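Local coordinates for protein ebony (Drosophila melanogaster, PDB 6DYS) that probably joins beta-alanine to amines such as dopamine, this chain being its C-terminal domain, which probably selects the amine, caught with beta-alanyl-dopamine bound, at residues 32-37 with 195-200; 97-102 with 186-191; 162-167 with 204-209. All coordinates share one frame; numbering follows the deposited sequence.

Contact 1: residues 32-37 with 195-200. With HJ1 (N-[2-(3,4-dihydroxyphenyl)ethyl]-beta-alaninamide), chain C.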
loop_
_atom_site.group_PDB
_atom_site.type_symbol
_atom_site.label_atom_id
_atom_site.label_comp_id
_atom_site.label_asym_id
_atom_site.label_seq_id
_atom_site.Cartn_x
_atom_site.Cartn_y
_atom_site.Cartn_z
ATOM N N GLU A 32 7.527 -10.066 3.121
ATOM C CA GLU A 32 7.055 -11.214 3.893
ATOM C C GLU A 32 7.666 -12.530 3.447
ATOM O O GLU A 32 7.714 -13.470 4.247
ATOM C CB GLU A 32 5.536 -11.361 3.794
ATOM C CG GLU A 32 4.748 -10.274 4.444
ATOM C CD GLU A 32 4.422 -9.159 3.489
ATOM O OE1 GLU A 32 5.352 -8.423 3.096
ATOM O OE2 GLU A 32 3.234 -9.029 3.120
ATOM N N GLN A 33 8.097 -12.637 2.186
ATOM C CA GLN A 33 8.640 -13.903 1.708
ATOM C C GLN A 33 9.827 -14.345 2.547
ATOM O O GLN A 33 10.079 -15.547 2.681
ATOM C CB GLN A 33 9.041 -13.789 0.236
ATOM C CG GLN A 33 10.239 -12.895 -0.015
ATOM C CD GLN A 33 10.639 -12.850 -1.481
ATOM O OE1 GLN A 33 10.698 -13.880 -2.152
ATOM N NE2 GLN A 33 10.909 -11.656 -1.981
ATOM N N TRP A 34 10.548 -13.396 3.133
ATOM C CA TRP A 34 11.709 -13.708 3.950
ATOM C C TRP A 34 11.352 -14.013 5.401
ATOM O O TRP A 34 12.221 -14.459 6.155
ATOM C CB TRP A 34 12.708 -12.550 3.872
ATOM C CG TRP A 34 12.992 -12.156 2.460
ATOM C CD1 TRP A 34 12.599 -11.010 1.832
ATOM C CD2 TRP A 34 13.707 -12.924 1.483
ATOM N NE1 TRP A 34 13.032 -11.014 0.526
ATOM C CE2 TRP A 34 13.716 -12.177 0.289
ATOM C CE3 TRP A 34 14.344 -14.170 1.507
ATOM C CZ2 TRP A 34 14.337 -12.633 -0.872
ATOM C CZ3 TRP A 34 14.960 -14.620 0.358
ATOM C CH2 TRP A 34 14.955 -13.851 -0.817
ATOM N N LEU A 35 10.103 -13.787 5.802
ATOM C CA LEU A 35 9.624 -14.097 7.143
ATOM C C LEU A 35 8.984 -15.477 7.230
ATOM O O LEU A 35 8.559 -15.880 8.319
ATOM C CB LEU A 35 8.615 -13.033 7.606
ATOM C CG LEU A 35 9.082 -11.575 7.593
ATOM C CD1 LEU A 35 7.911 -10.638 7.786
ATOM C CD2 LEU A 35 10.122 -11.325 8.661
ATOM N N LYS A 36 8.888 -16.192 6.109
ATOM C CA LYS A 36 8.412 -17.567 6.134
ATOM C C LYS A 36 9.283 -18.403 7.069
ATOM O O LYS A 36 10.502 -18.192 7.144
ATOM C CB LYS A 36 8.432 -18.173 4.728
ATOM C CG LYS A 36 7.369 -17.641 3.793
ATOM C CD LYS A 36 7.442 -18.367 2.459
ATOM C CE LYS A 36 6.352 -17.911 1.506
ATOM N NZ LYS A 36 6.380 -18.730 0.259
ATOM N N PRO A 37 8.699 -19.363 7.798
ATOM C CA PRO A 37 7.275 -19.710 7.728
ATOM C C PRO A 37 6.416 -18.898 8.691
ATOM O O PRO A 37 6.929 -18.028 9.401
ATOM C CB PRO A 37 7.276 -21.176 8.127
ATOM C CG PRO A 37 8.367 -21.230 9.179
ATOM C CD PRO A 37 9.421 -20.224 8.752
ATOM N N ARG A 195 18.292 -9.745 11.384
ATOM C CA ARG A 195 17.907 -9.112 10.127
ATOM C C ARG A 195 16.797 -9.942 9.495
ATOM O O ARG A 195 17.070 -10.898 8.753
ATOM C CB ARG A 195 19.105 -8.971 9.184
ATOM C CG ARG A 195 20.120 -7.937 9.665
ATOM C CD ARG A 195 21.328 -7.817 8.739
ATOM N NE ARG A 195 22.071 -9.067 8.614
ATOM C CZ ARG A 195 22.237 -9.736 7.474
ATOM N NH1 ARG A 195 21.713 -9.277 6.341
ATOM N NH2 ARG A 195 22.932 -10.867 7.466
ATOM N N PRO A 196 15.527 -9.615 9.754
ATOM C CA PRO A 196 14.424 -10.480 9.285
ATOM C C PRO A 196 14.347 -10.623 7.773
ATOM O O PRO A 196 13.832 -11.637 7.280
ATOM C CB PRO A 196 13.174 -9.787 9.849
ATOM C CG PRO A 196 13.603 -8.382 10.158
ATOM C CD PRO A 196 15.050 -8.463 10.535
ATOM N N PHE A 197 14.836 -9.639 7.019
ATOM C CA PHE A 197 14.943 -9.737 5.568
ATOM C C PHE A 197 16.388 -9.928 5.119
ATOM O O PHE A 197 16.723 -9.623 3.972
ATOM C CB PHE A 197 14.333 -8.499 4.906
ATOM C CG PHE A 197 13.101 -7.983 5.604
ATOM C CD1 PHE A 197 11.946 -8.750 5.662
ATOM C CD2 PHE A 197 13.101 -6.743 6.216
ATOM C CE1 PHE A 197 10.812 -8.284 6.311
ATOM C CE2 PHE A 197 11.971 -6.272 6.872
ATOM C CZ PHE A 197 10.826 -7.045 6.919
ATOM N N GLY A 198 17.250 -10.443 6.006
ATOM C CA GLY A 198 18.670 -10.514 5.701
ATOM C C GLY A 198 18.998 -11.435 4.543
ATOM O O GLY A 198 20.006 -11.242 3.858
ATOM N N ASP A 199 18.160 -12.439 4.302
ATOM C CA ASP A 199 18.397 -13.349 3.190
ATOM C C ASP A 199 18.040 -12.745 1.837
ATOM O O ASP A 199 18.371 -13.341 0.807
ATOM C CB ASP A 199 17.617 -14.645 3.402
ATOM C CG ASP A 199 18.180 -15.477 4.532
ATOM O OD1 ASP A 199 19.400 -15.380 4.784
ATOM O OD2 ASP A 199 17.408 -16.225 5.165
ATOM N N ALA A 200 17.383 -11.587 1.814
ATOM C CA ALA A 200 17.042 -10.950 0.555
ATOM C C ALA A 200 18.303 -10.464 -0.155
ATOM O O ALA A 200 19.273 -10.056 0.493
ATOM C CB ALA A 200 16.099 -9.771 0.787
HETATM C C02 HJ1 C . 2.071 0.756 -3.066
HETATM C C03 HJ1 C . 2.167 0.433 -1.580
HETATM C C04 HJ1 C . 1.488 -0.941 -1.246
HETATM C C07 HJ1 C . 3.374 -1.541 0.359
HETATM C C08 HJ1 C . 3.183 -1.524 1.918
HETATM C C09 HJ1 C . 3.065 -2.871 2.497
HETATM C C10 HJ1 C . 2.133 -3.115 3.519
HETATM C C11 HJ1 C . 2.018 -4.400 4.081
HETATM C C12 HJ1 C . 2.819 -5.428 3.625
HETATM C C14 HJ1 C . 3.753 -5.180 2.597
HETATM C C16 HJ1 C . 3.865 -3.894 2.039
HETATM N N01 HJ1 C . 2.086 2.207 -3.311
HETATM N N06 HJ1 C . 2.107 -1.873 -0.291
HETATM O O05 HJ1 C . 0.487 -1.235 -1.748
HETATM O O13 HJ1 C . 2.691 -6.743 4.208
HETATM O O15 HJ1 C . 4.649 -6.291 2.074
#

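Contact 2: residues 97-102 with 186-191. With HJ1 (N-[2-(3,4-dihydroxyphenyl)ethyl]-beta-alaninamide), chain C.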
loop_
_atom_site.group_PDB
_atom_site.type_symbol
_atom_site.label_atom_id
_atom_site.label_comp_id
_atom_site.label_asym_id
_atom_site.label_seq_id
_atom_site.Cartn_x
_atom_site.Cartn_y
_atom_site.Cartn_z
ATOM N N PHE A 97 5.430 -3.951 9.261
ATOM C CA PHE A 97 4.943 -2.603 9.536
ATOM C C PHE A 97 5.939 -1.798 10.364
ATOM O O PHE A 97 6.059 -0.583 10.170
ATOM C CB PHE A 97 3.576 -2.670 10.208
ATOM C CG PHE A 97 2.460 -2.980 9.251
ATOM C CD1 PHE A 97 1.847 -1.969 8.533
ATOM C CD2 PHE A 97 2.049 -4.289 9.037
ATOM C CE1 PHE A 97 0.827 -2.252 7.635
ATOM C CE2 PHE A 97 1.028 -4.580 8.142
ATOM C CZ PHE A 97 0.414 -3.559 7.443
ATOM N N GLU A 98 6.676 -2.442 11.267
ATOM C CA GLU A 98 7.704 -1.712 12.001
ATOM C C GLU A 98 8.831 -1.293 11.071
ATOM O O GLU A 98 9.396 -0.205 11.221
ATOM C CB GLU A 98 8.237 -2.552 13.163
ATOM C CG GLU A 98 7.342 -2.534 14.390
ATOM C CD GLU A 98 7.819 -3.466 15.492
ATOM O OE1 GLU A 98 8.897 -4.089 15.347
ATOM O OE2 GLU A 98 7.108 -3.574 16.508
ATOM N N PHE A 99 9.156 -2.140 10.093
ATOM C CA PHE A 99 10.135 -1.767 9.079
ATOM C C PHE A 99 9.638 -0.596 8.244
ATOM O O PHE A 99 10.389 0.350 7.974
ATOM C CB PHE A 99 10.449 -2.960 8.177
ATOM C CG PHE A 99 11.312 -2.605 7.000
ATOM C CD1 PHE A 99 12.590 -2.104 7.191
ATOM C CD2 PHE A 99 10.847 -2.768 5.703
ATOM C CE1 PHE A 99 13.394 -1.778 6.115
ATOM C CE2 PHE A 99 11.642 -2.440 4.623
ATOM C CZ PHE A 99 12.917 -1.944 4.823
ATOM N N LEU A 100 8.375 -0.649 7.809
ATOM C CA LEU A 100 7.826 0.448 7.020
ATOM C C LEU A 100 7.842 1.751 7.811
ATOM O O LEU A 100 8.121 2.817 7.253
ATOM C CB LEU A 100 6.410 0.108 6.554
ATOM C CG LEU A 100 6.308 -1.068 5.573
ATOM C CD1 LEU A 100 4.853 -1.440 5.295
ATOM C CD2 LEU A 100 7.029 -0.758 4.273
ATOM N N GLU A 101 7.563 1.683 9.119
ATOM C CA GLU A 101 7.648 2.882 9.952
ATOM C C GLU A 101 9.094 3.347 10.090
ATOM O O GLU A 101 9.364 4.555 10.103
ATOM C CB GLU A 101 7.024 2.616 11.326
ATOM C CG GLU A 101 7.121 3.774 12.326
ATOM C CD GLU A 101 6.414 5.039 11.865
ATOM O OE1 GLU A 101 6.779 6.127 12.356
ATOM O OE2 GLU A 101 5.494 4.954 11.022
ATOM N N PHE A 102 10.030 2.397 10.189
ATOM C CA PHE A 102 11.456 2.716 10.148
ATOM C C PHE A 102 11.804 3.501 8.885
ATOM O O PHE A 102 12.584 4.464 8.929
ATOM C CB PHE A 102 12.254 1.406 10.242
ATOM C CG PHE A 102 13.725 1.538 9.934
ATOM C CD1 PHE A 102 14.192 1.462 8.626
ATOM C CD2 PHE A 102 14.650 1.676 10.961
ATOM C CE1 PHE A 102 15.552 1.569 8.345
ATOM C CE2 PHE A 102 16.003 1.784 10.690
ATOM C CZ PHE A 102 16.458 1.725 9.379
ATOM N N ASN A 186 17.727 -5.930 3.313
ATOM C CA ASN A 186 18.469 -6.925 4.082
ATOM C C ASN A 186 19.375 -6.304 5.140
ATOM O O ASN A 186 20.023 -7.044 5.889
ATOM C CB ASN A 186 19.286 -7.847 3.161
ATOM C CG ASN A 186 20.334 -7.110 2.339
ATOM O OD1 ASN A 186 20.873 -6.080 2.748
ATOM N ND2 ASN A 186 20.640 -7.660 1.172
ATOM N N GLU A 187 19.431 -4.976 5.227
ATOM C CA GLU A 187 20.189 -4.296 6.269
ATOM C C GLU A 187 19.330 -3.882 7.453
ATOM O O GLU A 187 19.874 -3.413 8.459
ATOM C CB GLU A 187 20.888 -3.055 5.697
ATOM C CG GLU A 187 21.903 -3.352 4.599
ATOM C CD GLU A 187 23.252 -3.801 5.142
ATOM O OE1 GLU A 187 24.215 -3.883 4.349
ATOM O OE2 GLU A 187 23.355 -4.068 6.360
ATOM N N TYR A 188 18.012 -4.042 7.367
ATOM C CA TYR A 188 17.153 -3.653 8.475
ATOM C C TYR A 188 17.349 -4.602 9.648
ATOM O O TYR A 188 17.316 -5.826 9.483
ATOM C CB TYR A 188 15.686 -3.649 8.057
ATOM C CG TYR A 188 14.771 -3.397 9.232
ATOM C CD1 TYR A 188 14.738 -2.151 9.849
ATOM C CD2 TYR A 188 13.950 -4.402 9.738
ATOM C CE1 TYR A 188 13.912 -1.908 10.930
ATOM C CE2 TYR A 188 13.114 -4.166 10.824
ATOM C CZ TYR A 188 13.104 -2.910 11.415
ATOM O OH TYR A 188 12.289 -2.642 12.497
ATOM N N VAL A 189 17.541 -4.039 10.835
ATOM C CA VAL A 189 17.738 -4.819 12.049
ATOM C C VAL A 189 16.467 -4.760 12.877
ATOM O O VAL A 189 15.899 -3.680 13.082
ATOM C CB VAL A 189 18.947 -4.315 12.855
ATOM C CG1 VAL A 189 19.281 -5.305 13.968
ATOM C CG2 VAL A 189 20.136 -4.135 11.939
ATOM N N HIS A 190 16.017 -5.923 13.335
ATOM C CA HIS A 190 14.875 -6.054 14.223
ATOM C C HIS A 190 15.296 -5.767 15.663
ATOM O O HIS A 190 16.484 -5.727 15.997
ATOM C CB HIS A 190 14.277 -7.459 14.095
ATOM C CG HIS A 190 12.997 -7.656 14.847
ATOM N ND1 HIS A 190 11.950 -6.762 14.788
ATOM C CD2 HIS A 190 12.587 -8.660 15.658
ATOM C CE1 HIS A 190 10.956 -7.200 15.543
ATOM N NE2 HIS A 190 11.318 -8.349 16.082
ATOM N N SER A 191 14.294 -5.563 16.523
ATOM C CA SER A 191 14.556 -5.238 17.922
ATOM C C SER A 191 15.334 -6.329 18.651
ATOM O O SER A 191 15.915 -6.051 19.706
ATOM C CB SER A 191 13.239 -4.975 18.650
ATOM O OG SER A 191 12.325 -6.032 18.413
HETATM C C02 HJ1 C . 2.071 0.756 -3.066
HETATM C C03 HJ1 C . 2.167 0.433 -1.580
HETATM C C04 HJ1 C . 1.488 -0.941 -1.246
HETATM C C07 HJ1 C . 3.374 -1.541 0.359
HETATM C C08 HJ1 C . 3.183 -1.524 1.918
HETATM C C09 HJ1 C . 3.065 -2.871 2.497
HETATM C C10 HJ1 C . 2.133 -3.115 3.519
HETATM C C11 HJ1 C . 2.018 -4.400 4.081
HETATM C C12 HJ1 C . 2.819 -5.428 3.625
HETATM C C14 HJ1 C . 3.753 -5.180 2.597
HETATM C C16 HJ1 C . 3.865 -3.894 2.039
HETATM N N01 HJ1 C . 2.086 2.207 -3.311
HETATM N N06 HJ1 C . 2.107 -1.873 -0.291
HETATM O O05 HJ1 C . 0.487 -1.235 -1.748
HETATM O O13 HJ1 C . 2.691 -6.743 4.208
HETATM O O15 HJ1 C . 4.649 -6.291 2.074
HETATM O O HOH W 1 11.914 -0.067 13.589
HETATM O O HOH W 2 11.151 -4.493 14.018
#

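Contact 3: residues 162-167 with 204-209. With HJ1 (N-[2-(3,4-dihydroxyphenyl)ethyl]-beta-alaninamide), chain C.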
loop_
_atom_site.group_PDB
_atom_site.type_symbol
_atom_site.label_atom_id
_atom_site.label_comp_id
_atom_site.label_asym_id
_atom_site.label_seq_id
_atom_site.Cartn_x
_atom_site.Cartn_y
_atom_site.Cartn_z
ATOM N N THR A 162 5.400 3.840 0.556
ATOM C CA THR A 162 6.608 3.026 0.485
ATOM C C THR A 162 6.356 1.888 -0.491
ATOM O O THR A 162 5.468 1.059 -0.268
ATOM C CB THR A 162 7.002 2.473 1.853
ATOM O OG1 THR A 162 7.118 3.556 2.770
ATOM C CG2 THR A 162 8.341 1.762 1.778
ATOM N N ASN A 163 7.122 1.855 -1.571
ATOM C CA ASN A 163 6.967 0.827 -2.585
ATOM C C ASN A 163 8.016 -0.247 -2.349
ATOM O O ASN A 163 9.209 0.056 -2.232
ATOM C CB ASN A 163 7.080 1.421 -3.990
ATOM C CG ASN A 163 5.877 2.280 -4.347
ATOM O OD1 ASN A 163 4.735 1.861 -4.184
ATOM N ND2 ASN A 163 6.128 3.488 -4.829
ATOM N N THR A 164 7.559 -1.496 -2.262
ATOM C CA THR A 164 8.402 -2.608 -1.867
ATOM C C THR A 164 8.565 -3.660 -2.952
ATOM O O THR A 164 9.253 -4.660 -2.718
ATOM C CB THR A 164 7.845 -3.266 -0.596
ATOM O OG1 THR A 164 6.493 -3.672 -0.824
ATOM C CG2 THR A 164 7.883 -2.287 0.567
ATOM N N SER A 165 7.954 -3.474 -4.121
ATOM C CA SER A 165 8.188 -4.364 -5.247
ATOM C C SER A 165 8.799 -3.588 -6.407
ATOM O O SER A 165 8.606 -2.372 -6.514
ATOM C CB SER A 165 6.892 -5.045 -5.711
ATOM O OG SER A 165 6.093 -4.175 -6.498
ATOM N N PRO A 166 9.557 -4.254 -7.282
ATOM C CA PRO A 166 10.122 -3.550 -8.444
ATOM C C PRO A 166 9.086 -2.834 -9.302
ATOM O O PRO A 166 9.356 -1.730 -9.793
ATOM C CB PRO A 166 10.820 -4.682 -9.211
ATOM C CG PRO A 166 11.242 -5.635 -8.139
ATOM C CD PRO A 166 10.111 -5.613 -7.139
ATOM N N LEU A 167 7.903 -3.423 -9.482
ATOM C CA LEU A 167 6.906 -2.834 -10.370
ATOM C C LEU A 167 6.348 -1.539 -9.794
ATOM O O LEU A 167 6.254 -0.527 -10.496
ATOM C CB LEU A 167 5.778 -3.832 -10.633
ATOM C CG LEU A 167 4.569 -3.243 -11.360
ATOM C CD1 LEU A 167 4.991 -2.692 -12.732
ATOM C CD2 LEU A 167 3.483 -4.294 -11.508
ATOM N N GLN A 204 17.063 -5.939 -3.555
ATOM C CA GLN A 204 15.693 -5.709 -3.112
ATOM C C GLN A 204 15.662 -4.479 -2.216
ATOM O O GLN A 204 16.309 -4.451 -1.161
ATOM C CB GLN A 204 15.120 -6.919 -2.379
ATOM C CG GLN A 204 13.704 -6.653 -1.873
ATOM C CD GLN A 204 13.078 -7.828 -1.152
ATOM O OE1 GLN A 204 13.567 -8.954 -1.220
ATOM N NE2 GLN A 204 11.976 -7.568 -0.460
ATOM N N ARG A 205 14.918 -3.467 -2.647
ATOM C CA ARG A 205 14.843 -2.181 -1.976
ATOM C C ARG A 205 13.456 -1.965 -1.389
ATOM O O ARG A 205 12.464 -2.554 -1.824
ATOM C CB ARG A 205 15.164 -1.030 -2.943
ATOM C CG ARG A 205 16.174 -1.369 -4.029
ATOM C CD ARG A 205 17.515 -1.740 -3.428
ATOM N NE ARG A 205 18.057 -0.634 -2.651
ATOM C CZ ARG A 205 19.232 -0.657 -2.036
ATOM N NH1 ARG A 205 19.997 -1.737 -2.101
ATOM N NH2 ARG A 205 19.642 0.405 -1.358
ATOM N N ALA A 206 13.414 -1.123 -0.371
ATOM C CA ALA A 206 12.200 -0.460 0.068
ATOM C C ALA A 206 12.391 1.018 -0.225
ATOM O O ALA A 206 13.380 1.619 0.218
ATOM C CB ALA A 206 11.938 -0.689 1.559
ATOM N N ILE A 207 11.485 1.597 -1.003
ATOM C CA ILE A 207 11.653 2.968 -1.462
ATOM C C ILE A 207 10.484 3.795 -0.970
ATOM O O ILE A 207 9.324 3.505 -1.290
ATOM C CB ILE A 207 11.807 3.060 -2.986
ATOM C CG1 ILE A 207 12.969 2.163 -3.436
ATOM C CG2 ILE A 207 12.049 4.504 -3.400
ATOM C CD1 ILE A 207 13.337 2.308 -4.895
ATOM N N VAL A 208 10.795 4.818 -0.179
ATOM C CA VAL A 208 9.800 5.774 0.285
ATOM C C VAL A 208 9.594 6.809 -0.811
ATOM O O VAL A 208 10.551 7.437 -1.270
ATOM C CB VAL A 208 10.244 6.430 1.597
ATOM C CG1 VAL A 208 9.274 7.507 1.987
ATOM C CG2 VAL A 208 10.356 5.371 2.688
ATOM N N HIS A 209 8.346 6.977 -1.244
ATOM C CA HIS A 209 8.038 7.839 -2.372
ATOM C C HIS A 209 7.087 8.941 -1.945
ATOM O O HIS A 209 6.222 8.741 -1.086
ATOM C CB HIS A 209 7.431 7.049 -3.536
ATOM C CG HIS A 209 8.451 6.428 -4.433
ATOM N ND1 HIS A 209 8.523 5.069 -4.650
ATOM C CD2 HIS A 209 9.449 6.980 -5.164
ATOM C CE1 HIS A 209 9.511 4.810 -5.488
ATOM N NE2 HIS A 209 10.095 5.952 -5.808
HETATM C C02 HJ1 C . 2.071 0.756 -3.066
HETATM C C03 HJ1 C . 2.167 0.433 -1.580
HETATM C C04 HJ1 C . 1.488 -0.941 -1.246
HETATM C C07 HJ1 C . 3.374 -1.541 0.359
HETATM C C08 HJ1 C . 3.183 -1.524 1.918
HETATM C C09 HJ1 C . 3.065 -2.871 2.497
HETATM C C10 HJ1 C . 2.133 -3.115 3.519
HETATM C C11 HJ1 C . 2.018 -4.400 4.081
HETATM C C12 HJ1 C . 2.819 -5.428 3.625
HETATM C C14 HJ1 C . 3.753 -5.180 2.597
HETATM C C16 HJ1 C . 3.865 -3.894 2.039
HETATM N N01 HJ1 C . 2.086 2.207 -3.311
HETATM N N06 HJ1 C . 2.107 -1.873 -0.291
HETATM O O05 HJ1 C . 0.487 -1.235 -1.748
HETATM O O13 HJ1 C . 2.691 -6.743 4.208
HETATM O O15 HJ1 C . 4.649 -6.291 2.074
HETATM O O HOH W 3 11.156 -4.602 -0.702
#

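Contact 1: residues 32-37 with 195-200
W34 lays the face of its indole on A200, whose methyl carbon CB sits 3.6 Å from the centroid of the five-membered ring and 26° off the ring normal, a CH-pi contact. The same face runs on past A200 CA to D199, where D199 CB meets the rim of the indole, 3.8 Å from W34 CE3. The two side chains cross at a slant, the carboxylate plane 70° from the ring plane, while Q33 CG lies against the other indole face. With CG opposite the carbonyl carbon (chi1 -50°), the ring of W34 swings over the 197-200 turn, and its NE1 is hydrogen-bonded to Q204. Both turns of segment 195-200 are type I and overlap at F197 and G198; they belong to the loop between strands 178-184 and 205-212 of a fold that resembles the GNAT acetyltransferases, and here this loop packs on the 3-10 turn between helices 14-25 and 41-58. L35 runs alongside P196, pointing the same way, and its CD2 is 3.6 Å from P196 CB. L35 CD2 also reaches F197 CE1, 3.9 Å away, whereas W34 CB comes to the edge of the F197 ring near its plane. No hydrogen bond joins the segments. Beside this apolar seam E32 faces elsewhere: its carboxylate receives both catechol hydroxyls of the ligand. O13 bonds E32 OE2 at 2.6 Å, an oxygen also hydrogen-bonded to Y44; the O15 to E32 OE1 distance, 2.5 Å, is so short that its exact length is doubtful.

Contact 2: residues 97-102 with 186-191
Y188 is wedged against two phenylalanines of helix 93-111, using a face for one and an edge for the other. Over its ring face lies F99: CD1 of F99 comes within 3.3 Å of Y188 CG, and F99 CB sits above the ring in a CH-pi contact, 4.1 Å from the centroid. The F99 and Y188 planes stand at 58°, an oblique pairing. F102, one helical turn on, receives the edge of the tyrosine: Y188 CE1 approaches F102 CG at 3.6 Å, a T-shaped pair with planes at 67°. Both phenylalanines hold CG trans to the main-chain nitrogen (chi1 172° in F99), so that each ring points opposite to Y188 and slides past it. This aromatic cluster of F99, F102 and Y188 joins the helix to the loop after strand 178-184, and F99 extends it to F197 by an edge-to-face pair. E98 flanks the cluster, its CB near Y188 OH and its OE1 at the edge of the imidazole, 3.7 Å from H190 CE1. One water is held by E98 OE1 at 2.6 Å, Y188 OH at 2.7 Å and H190 ND1 at 2.5 Å; a second is hydrogen-bonded to Y188 OH and only weakly to E98 O. Were Y188 an alanine, F99 and F102 would probably face a gap and both waters lose their hydroxyl partner. On another flank of the helix, L100 CD1 touches the ligand's catechol ring, 3.6 Å from C09. Aromatic packing and water-mediated bonds, with no direct hydrogen bond, thus join these two segments.

Contact 3: residues 162-167 with 204-209
R205 O is gripped by a water, which donates to it at 2.7 Å, and by the side-chain amide of Q169. The same water donates to T164 O at 2.8 Å and accepts from Q204 NE2, closing the end of an antiparallel pairing between strands 158-163 and 205-212 in the central mixed sheet of the GNAT-like fold. N163 and I207 form a hydrogen-bonded pair: N163 N donates to I207 O at 2.8 Å, and I207 N returns a bond of 3.0 Å to N163 O, which Q169 also grips. T162 and V208 are the neighbouring non-hydrogen-bonded pair, their side chains on the face that meets helix 93-111, where T162 OG1 is hydrogen-bonded to E104. On the other face N163 and H209 cross at about a right angle. The hydrogen bond from N163 ND2 to H209 ND1 lies close to the amide plane but 31° out of the imidazole plane, consistent with ND1 being unprotonated. Bonds at both ends favour this amide orientation: a chi1 of -71° brings the N163 amide between H209 and the ligand, whose terminal amine N01 donates a 2.8 Å hydrogen bond to N163 OD1.

How the contacts relate
All three contacts border the site of the bound beta-alanyl-dopamine, and they meet it at different points: contact 1 supplies E32 at the catechol end, contact 2 the apolar wall of F97 and L100, and contact 3 N163 at the amine end, with T161 adding a further hydrogen bond. Contacts 1 and 2, whose centres are about 11 Å apart, share the loop after strand 178-184, and N186 ND2 reaches A200 O at 2.8 Å. Contact 3 lies about 16 Å from contact 1, centre to centre. Contacts 2 and 3, with centres about 14 Å apart, join through packing, F99 CE2 lying 3.5 Å from A206 CB.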